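Local coordinates for probable transcriptional regulator, LysR family protein (Rhodococcus sp., PDB 2QL3) that probably acts as a DNA-binding transcription factor of the LysR family, represented here by its C-terminal substrate-binding (effector-binding) domain, at residues A[90-93]-A[94-98]; A[192-196]-A[197-201]; A[63-66]-A[67-71]. All coordinates share one frame; numbering follows the deposited sequence.

Contact 1 (A[90-93]-A[94-98])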
loop_
_atom_site.group_PDB
_atom_site.type_symbol
_atom_site.label_atom_id
_atom_site.label_comp_id
_atom_site.label_asym_id
_atom_site.label_seq_id
_atom_site.Cartn_x
_atom_site.Cartn_y
_atom_site.Cartn_z
ATOM N N ALA A 90 7.509 11.422 -21.206
ATOM C CA ALA A 90 7.723 12.250 -19.981
ATOM C C ALA A 90 8.234 13.641 -20.302
ATOM O O ALA A 90 8.145 14.541 -19.460
ATOM C CB ALA A 90 8.643 11.574 -18.970
ATOM N N GLY A 91 8.785 13.785 -21.511
ATOM C CA GLY A 91 9.092 15.084 -22.129
ATOM C C GLY A 91 7.849 15.930 -22.477
ATOM O O GLY A 91 7.922 17.155 -22.458
ATOM N N VAL A 92 6.713 15.284 -22.781
ATOM C CA VAL A 92 5.438 15.982 -23.108
ATOM C C VAL A 92 5.179 17.148 -22.180
ATOM O O VAL A 92 4.793 16.973 -21.017
ATOM C CB VAL A 92 4.154 15.022 -23.169
ATOM C CG1 VAL A 92 2.842 15.806 -23.040
ATOM C CG2 VAL A 92 4.130 14.213 -24.478
ATOM N N ASP A 93 5.421 18.338 -22.702
ATOM C CA ASP A 93 4.928 19.547 -22.072
ATOM C C ASP A 93 3.378 19.652 -22.098
ATOM O O ASP A 93 2.753 19.525 -23.135
ATOM C CB ASP A 93 5.550 20.767 -22.754
ATOM C CG ASP A 93 5.348 22.022 -21.955
ATOM O OD1 ASP A 93 5.441 21.953 -20.709
ATOM O OD2 ASP A 93 5.094 23.070 -22.565
ATOM N N GLY A 94 2.773 19.897 -20.945
ATOM C CA GLY A 94 1.314 20.008 -20.827
ATOM C C GLY A 94 0.633 18.647 -20.669
ATOM O O GLY A 94 1.278 17.655 -20.345
ATOM N N PRO A 95 -0.692 18.597 -20.904
ATOM C CA PRO A 95 -1.420 17.354 -20.677
ATOM C C PRO A 95 -1.144 16.255 -21.735
ATOM O O PRO A 95 -0.764 16.558 -22.875
ATOM C CB PRO A 95 -2.876 17.798 -20.718
ATOM C CG PRO A 95 -2.846 19.320 -20.700
ATOM C CD PRO A 95 -1.579 19.661 -21.394
ATOM N N VAL A 96 -1.348 14.993 -21.370
ATOM C CA VAL A 96 -1.182 13.928 -22.379
ATOM C C VAL A 96 -2.545 13.571 -22.929
ATOM O O VAL A 96 -3.519 13.652 -22.214
ATOM C CB VAL A 96 -0.493 12.637 -21.842
ATOM C CG1 VAL A 96 0.905 12.929 -21.305
ATOM C CG2 VAL A 96 -1.350 11.972 -20.808
ATOM N N ARG A 97 -2.638 13.236 -24.205
ATOM C CA ARG A 97 -3.823 12.523 -24.632
ATOM C C ARG A 97 -3.564 11.044 -24.474
ATOM O O ARG A 97 -2.574 10.517 -24.956
ATOM C CB ARG A 97 -4.310 12.866 -26.025
ATOM C CG ARG A 97 -3.422 13.582 -26.959
ATOM C CD ARG A 97 -4.279 14.138 -28.149
ATOM N NE ARG A 97 -5.679 13.738 -28.010
ATOM C CZ ARG A 97 -6.253 12.664 -28.562
ATOM N NH1 ARG A 97 -7.548 12.414 -28.317
ATOM N NH2 ARG A 97 -5.545 11.840 -29.354
ATOM N N LEU A 98 -4.441 10.392 -23.736
ATOM C CA LEU A 98 -4.225 9.022 -23.310
ATOM C C LEU A 98 -4.024 8.138 -24.527
ATOM O O LEU A 98 -3.237 7.197 -24.499
ATOM C CB LEU A 98 -5.472 8.577 -22.597
ATOM C CG LEU A 98 -5.492 8.013 -21.193
ATOM C CD1 LEU A 98 -6.851 8.349 -20.651
ATOM C CD2 LEU A 98 -5.328 6.527 -21.292
#
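Val92 holds CG1 anti to its backbone N (chi1 161°), which swings that methyl round beside its own carbonyl carbon and across the bend towards Val96. Val96 answers with CG1 set beside its backbone N (chi1 -60°), and the two methyls meet end to end, Val92 CG1 lying 3.9 Å from Val96 CG1. Val92 CG1 also rests 3.6 Å from Gly94 O and 3.7 Å from Pro95 O, so a single branch spans the bend. Gly94 makes the bend possible: its phi is positive, and at its backbone angles a side chain would be driven into the carbonyl oxygen of Asp93. Pro95, whose ring lies on Ala175 and Pro173, then restricts the chain as it leaves the bend. Beyond it Val96 is buried and exchanges backbone hydrogen bonds with Pro173 and Ala175, tying the connection between strand 69-84 and strand 106-109 to the end of strand 169-173. A small apolar touch and the backbone limits of glycine and proline thus contribute to the local shape, and the backbone bonds of Val96 add a polar tie to the neighbouring chain.

Contact 2 (A[192-196]-A[197-201])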
loop_
_atom_site.group_PDB
_atom_site.type_symbol
_atom_site.label_atom_id
_atom_site.label_comp_id
_atom_site.label_asym_id
_atom_site.label_seq_id
_atom_site.Cartn_x
_atom_site.Cartn_y
_atom_site.Cartn_z
ATOM N N ALA A 192 -29.729 4.031 8.615
ATOM C CA ALA A 192 -29.043 4.008 9.897
ATOM C C ALA A 192 -29.604 5.075 10.856
ATOM O O ALA A 192 -29.970 6.168 10.428
ATOM C CB ALA A 192 -27.544 4.201 9.706
ATOM N N THR A 193 -29.662 4.738 12.146
ATOM C CA THR A 193 -29.945 5.717 13.181
ATOM C C THR A 193 -28.594 6.146 13.630
ATOM O O THR A 193 -27.931 5.415 14.388
ATOM C CB THR A 193 -30.681 5.119 14.353
ATOM O OG1 THR A 193 -31.931 4.673 13.886
ATOM C CG2 THR A 193 -30.970 6.171 15.445
ATOM N N LEU A 194 -28.161 7.314 13.137
ATOM C CA LEU A 194 -26.856 7.835 13.476
ATOM C C LEU A 194 -26.665 8.124 14.960
ATOM O O LEU A 194 -27.533 8.689 15.613
ATOM C CB LEU A 194 -26.503 9.078 12.657
ATOM C CG LEU A 194 -26.158 8.897 11.158
ATOM C CD1 LEU A 194 -25.896 10.276 10.522
ATOM C CD2 LEU A 194 -25.025 7.991 10.869
ATOM N N SER A 195 -25.493 7.771 15.482
ATOM C CA SER A 195 -25.179 8.131 16.867
ATOM C C SER A 195 -24.654 9.580 16.923
ATOM O O SER A 195 -24.339 10.186 15.897
ATOM C CB SER A 195 -24.136 7.168 17.432
ATOM O OG SER A 195 -22.849 7.572 16.935
ATOM N N ARG A 196 -24.560 10.109 18.126
ATOM C CA ARG A 196 -24.138 11.456 18.358
ATOM C C ARG A 196 -22.708 11.629 17.890
ATOM O O ARG A 196 -22.373 12.669 17.294
ATOM C CB ARG A 196 -24.243 11.816 19.831
ATOM C CG ARG A 196 -25.576 11.513 20.420
ATOM C CD ARG A 196 -26.008 12.452 21.496
ATOM N NE ARG A 196 -26.383 13.730 20.954
ATOM C CZ ARG A 196 -27.585 14.307 21.007
ATOM N NH1 ARG A 196 -28.639 13.757 21.579
ATOM N NH2 ARG A 196 -27.717 15.483 20.436
ATOM N N VAL A 197 -21.884 10.609 18.121
ATOM C CA VAL A 197 -20.469 10.678 17.744
ATOM C C VAL A 197 -20.290 10.571 16.220
ATOM O O VAL A 197 -19.420 11.230 15.681
ATOM C CB VAL A 197 -19.558 9.586 18.431
ATOM C CG1 VAL A 197 -19.437 9.828 19.891
ATOM C CG2 VAL A 197 -20.160 8.215 18.260
ATOM N N ALA A 198 -21.131 9.780 15.557
ATOM C CA ALA A 198 -21.131 9.613 14.089
ATOM C C ALA A 198 -21.513 10.940 13.444
ATOM O O ALA A 198 -20.860 11.421 12.523
ATOM C CB ALA A 198 -22.115 8.495 13.665
ATOM N N ARG A 199 -22.591 11.533 13.935
ATOM C CA ARG A 199 -23.051 12.832 13.487
ATOM C C ARG A 199 -21.955 13.909 13.723
ATOM O O ARG A 199 -21.668 14.724 12.831
ATOM C CB ARG A 199 -24.333 13.176 14.217
ATOM C CG ARG A 199 -25.316 13.729 13.320
ATOM C CD ARG A 199 -26.672 13.328 13.769
ATOM N NE ARG A 199 -27.373 14.478 14.309
ATOM C CZ ARG A 199 -28.133 15.315 13.597
ATOM N NH1 ARG A 199 -28.308 15.141 12.285
ATOM N NH2 ARG A 199 -28.736 16.336 14.212
ATOM N N ALA A 200 -21.333 13.893 14.899
ATOM C CA ALA A 200 -20.234 14.837 15.171
ATOM C C ALA A 200 -19.108 14.657 14.174
ATOM O O ALA A 200 -18.527 15.660 13.707
ATOM C CB ALA A 200 -19.709 14.752 16.632
ATOM N N PHE A 201 -18.840 13.385 13.815
ATOM C CA PHE A 201 -17.789 13.065 12.832
ATOM C C PHE A 201 -18.076 13.647 11.418
ATOM O O PHE A 201 -17.221 14.325 10.823
ATOM C CB PHE A 201 -17.519 11.560 12.750
ATOM C CG PHE A 201 -16.415 11.205 11.840
ATOM C CD1 PHE A 201 -15.123 11.133 12.320
ATOM C CD2 PHE A 201 -16.645 10.893 10.490
ATOM C CE1 PHE A 201 -14.063 10.775 11.510
ATOM C CE2 PHE A 201 -15.567 10.546 9.661
ATOM C CZ PHE A 201 -14.251 10.511 10.197
#
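Ser195 OG lies alongside Val197 CG2 at the start of helix 196-205, with the serine hydroxyl directed to the Ala198 N-H. A chi1 of 79° sets Ser195 OG between its own backbone N and carbonyl carbon, from where it reaches forward to accept a hydrogen bond from Ala198 N at 3.1 Å, fairly straight at 159°. Ser195 OG lies 3.1 Å from Val197 CG2, a tight fit against that methyl, and 3.5 Å from Ala198 CB. Leu194 approaches from another side, the end of its CD2 branch meeting Ala198 CB at 4.1 Å, so the alanine methyl is touched by both residues. The two arginines, in contrast, project from the helix with bent chains and stay apart, Arg196 NH2 standing 6.2 Å from Arg199 NE; Arg199 also lies near a bound phosphate, probably from the crystallisation liquor, in a long and weak charge contact. Along the backbone the regular helical bonds begin, Arg199 N to Ser195 O at 3.0 Å and Ala200 N to Arg196 O at 2.9 Å. With an alanine at Ser195, the Ala198 N-H would probably lack its side-chain acceptor and the first turn would be less firmly closed. Further on, Phe201 is buried, edge-to-face with Phe27 and against Ile7 and Val9 of strand 5-11. A serine side chain bonded to the N-H three residues ahead is the classic N-cap, here opening the last helix of the domain.

Contact 3 (A[63-66]-A[67-71])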
loop_
_atom_site.group_PDB
_atom_site.type_symbol
_atom_site.label_atom_id
_atom_site.label_comp_id
_atom_site.label_asym_id
_atom_site.label_seq_id
_atom_site.Cartn_x
_atom_site.Cartn_y
_atom_site.Cartn_z
ATOM N N LEU A 63 -18.023 6.256 -6.544
ATOM C CA LEU A 63 -18.113 5.407 -7.741
ATOM C C LEU A 63 -18.839 4.106 -7.369
ATOM O O LEU A 63 -18.467 3.410 -6.402
ATOM C CB LEU A 63 -16.709 5.059 -8.313
ATOM C CG LEU A 63 -15.816 6.207 -8.765
ATOM C CD1 LEU A 63 -14.424 5.777 -9.034
ATOM C CD2 LEU A 63 -16.411 6.892 -10.000
ATOM N N ASP A 64 -19.907 3.804 -8.110
ATOM C CA ASP A 64 -20.636 2.525 -7.957
ATOM C C ASP A 64 -21.214 2.293 -6.525
ATOM O O ASP A 64 -21.227 1.172 -6.034
ATOM C CB ASP A 64 -19.721 1.315 -8.363
ATOM C CG ASP A 64 -19.013 1.473 -9.772
ATOM O OD1 ASP A 64 -19.664 1.924 -10.719
ATOM O OD2 ASP A 64 -17.809 1.065 -9.943
ATOM N N LEU A 65 -21.652 3.349 -5.839
ATOM C CA LEU A 65 -22.110 3.228 -4.454
ATOM C C LEU A 65 -23.602 2.884 -4.482
ATOM O O LEU A 65 -24.270 3.250 -5.426
ATOM C CB LEU A 65 -21.873 4.556 -3.697
ATOM C CG LEU A 65 -20.431 5.076 -3.570
ATOM C CD1 LEU A 65 -20.386 6.365 -2.741
ATOM C CD2 LEU A 65 -19.473 4.011 -3.003
ATOM N N SER A 66 -24.146 2.207 -3.475
ATOM C CA SER A 66 -25.607 2.098 -3.427
ATOM C C SER A 66 -26.258 3.457 -3.314
ATOM O O SER A 66 -25.766 4.346 -2.614
ATOM C CB SER A 66 -26.157 1.280 -2.259
ATOM O OG SER A 66 -25.106 0.915 -1.405
ATOM N N PRO A 67 -27.401 3.598 -3.993
ATOM C CA PRO A 67 -28.335 4.681 -3.687
ATOM C C PRO A 67 -28.827 4.694 -2.242
ATOM O O PRO A 67 -29.410 5.697 -1.852
ATOM C CB PRO A 67 -29.520 4.409 -4.641
ATOM C CG PRO A 67 -28.941 3.666 -5.756
ATOM C CD PRO A 67 -27.870 2.778 -5.135
ATOM N N GLU A 68 -28.619 3.622 -1.462
ATOM C CA GLU A 68 -29.094 3.576 -0.055
ATOM C C GLU A 68 -28.211 4.457 0.879
ATOM O O GLU A 68 -28.555 4.670 2.046
ATOM C CB GLU A 68 -29.149 2.119 0.487
ATOM C CG GLU A 68 -30.383 1.202 0.037
ATOM C CD GLU A 68 -30.708 0.033 1.038
ATOM O OE1 GLU A 68 -30.033 -1.052 1.035
ATOM O OE2 GLU A 68 -31.689 0.172 1.820
ATOM N N TRP A 69 -27.065 4.926 0.352
ATOM C CA TRP A 69 -26.063 5.676 1.101
ATOM C C TRP A 69 -26.203 7.167 0.898
ATOM O O TRP A 69 -26.267 7.657 -0.206
ATOM C CB TRP A 69 -24.654 5.238 0.668
ATOM C CG TRP A 69 -24.302 3.780 1.089
ATOM C CD1 TRP A 69 -25.170 2.794 1.537
ATOM C CD2 TRP A 69 -23.013 3.166 1.010
ATOM N NE1 TRP A 69 -24.490 1.619 1.754
ATOM C CE2 TRP A 69 -23.158 1.819 1.463
ATOM C CE3 TRP A 69 -21.749 3.621 0.624
ATOM C CZ2 TRP A 69 -22.074 0.941 1.543
ATOM C CZ3 TRP A 69 -20.659 2.757 0.728
ATOM C CH2 TRP A 69 -20.835 1.418 1.160
ATOM N N GLN A 70 -26.297 7.874 1.991
ATOM C CA GLN A 70 -26.197 9.319 2.018
ATOM C C GLN A 70 -24.700 9.598 1.906
ATOM O O GLN A 70 -23.889 8.836 2.443
ATOM C CB GLN A 70 -26.721 9.801 3.360
ATOM C CG GLN A 70 -28.216 9.615 3.547
ATOM C CD GLN A 70 -28.993 10.765 2.926
ATOM O OE1 GLN A 70 -29.185 11.812 3.557
ATOM N NE2 GLN A 70 -29.443 10.584 1.689
ATOM N N THR A 71 -24.333 10.649 1.195
ATOM C CA THR A 71 -22.920 10.994 0.999
ATOM C C THR A 71 -22.760 12.521 1.116
ATOM O O THR A 71 -23.711 13.247 0.893
ATOM C CB THR A 71 -22.363 10.564 -0.389
ATOM O OG1 THR A 71 -23.065 11.265 -1.414
ATOM C CG2 THR A 71 -22.446 9.020 -0.638
HETATM O O HOH W 1 -24.960 6.957 -2.916
#
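The indole of Trp69 carries the hydroxyl of Ser66 on one face: Ser66 OG stands 3.3 Å above the ring plane, displaced towards the rim, and its nearest ring atom is Trp69 NE1, also at 3.3 Å. That approach from above is unsuited to a hydrogen bond with the indole N-H, and the pair is a polar group resting on an aromatic surface. Leu65 meets the six-membered part of the same ring obliquely, Leu65 CD2 lying 4.1 Å from Trp69 CZ3, with the two side chains at about a right angle. A chi1 of -68° places Trp69 CG beside the backbone N, and from there the indole meets both Ser66 and Leu65. Elsewhere it meets the ring of His189, with planes about 50° apart, and packs on Arg47, Leu50 and Glu51 of helix 43-51. Ser66 to Trp69 form a type I beta turn with Pro67 in its second position, leading from the loop after strand 57-61 into strand 69-84. Its closing bond, Trp69 N to Ser66 O, is long at 3.3 Å, and the donor sits well above the carbonyl plane. A water donates to Ser66 O at 2.7 Å and to Trp69 O at 3.1 Å, so the serine carbonyl is gripped twice. On the other branch of the leucine, Leu65 CD1 reaches Thr71 CG2 at 4.0 Å, where the threonine also touches Val185 and Ala187 of strand 182-189.

Along the chain the order is contact 3, contact 1, contact 2, each closing before the next opens. Contacts 2 and 3 lie on the same side of the chain's centre, their centres about 18 Å apart and their nearest atoms about 7 Å apart; strand 182-189 pairs with strand 69-84, which contact 3 enters, and leads on to the loop of contact 2. Contact 1 lies on the opposite side, its centre about 34 Å from that of contact 3 and about 45 Å from that of contact 2. Strand 69-84 runs from contact 3 towards the loop of contact 1. This placement is consistent with the two-lobed periplasmic-binding-protein fold of LysR effector domains, in which the chain crosses between lobes and returns.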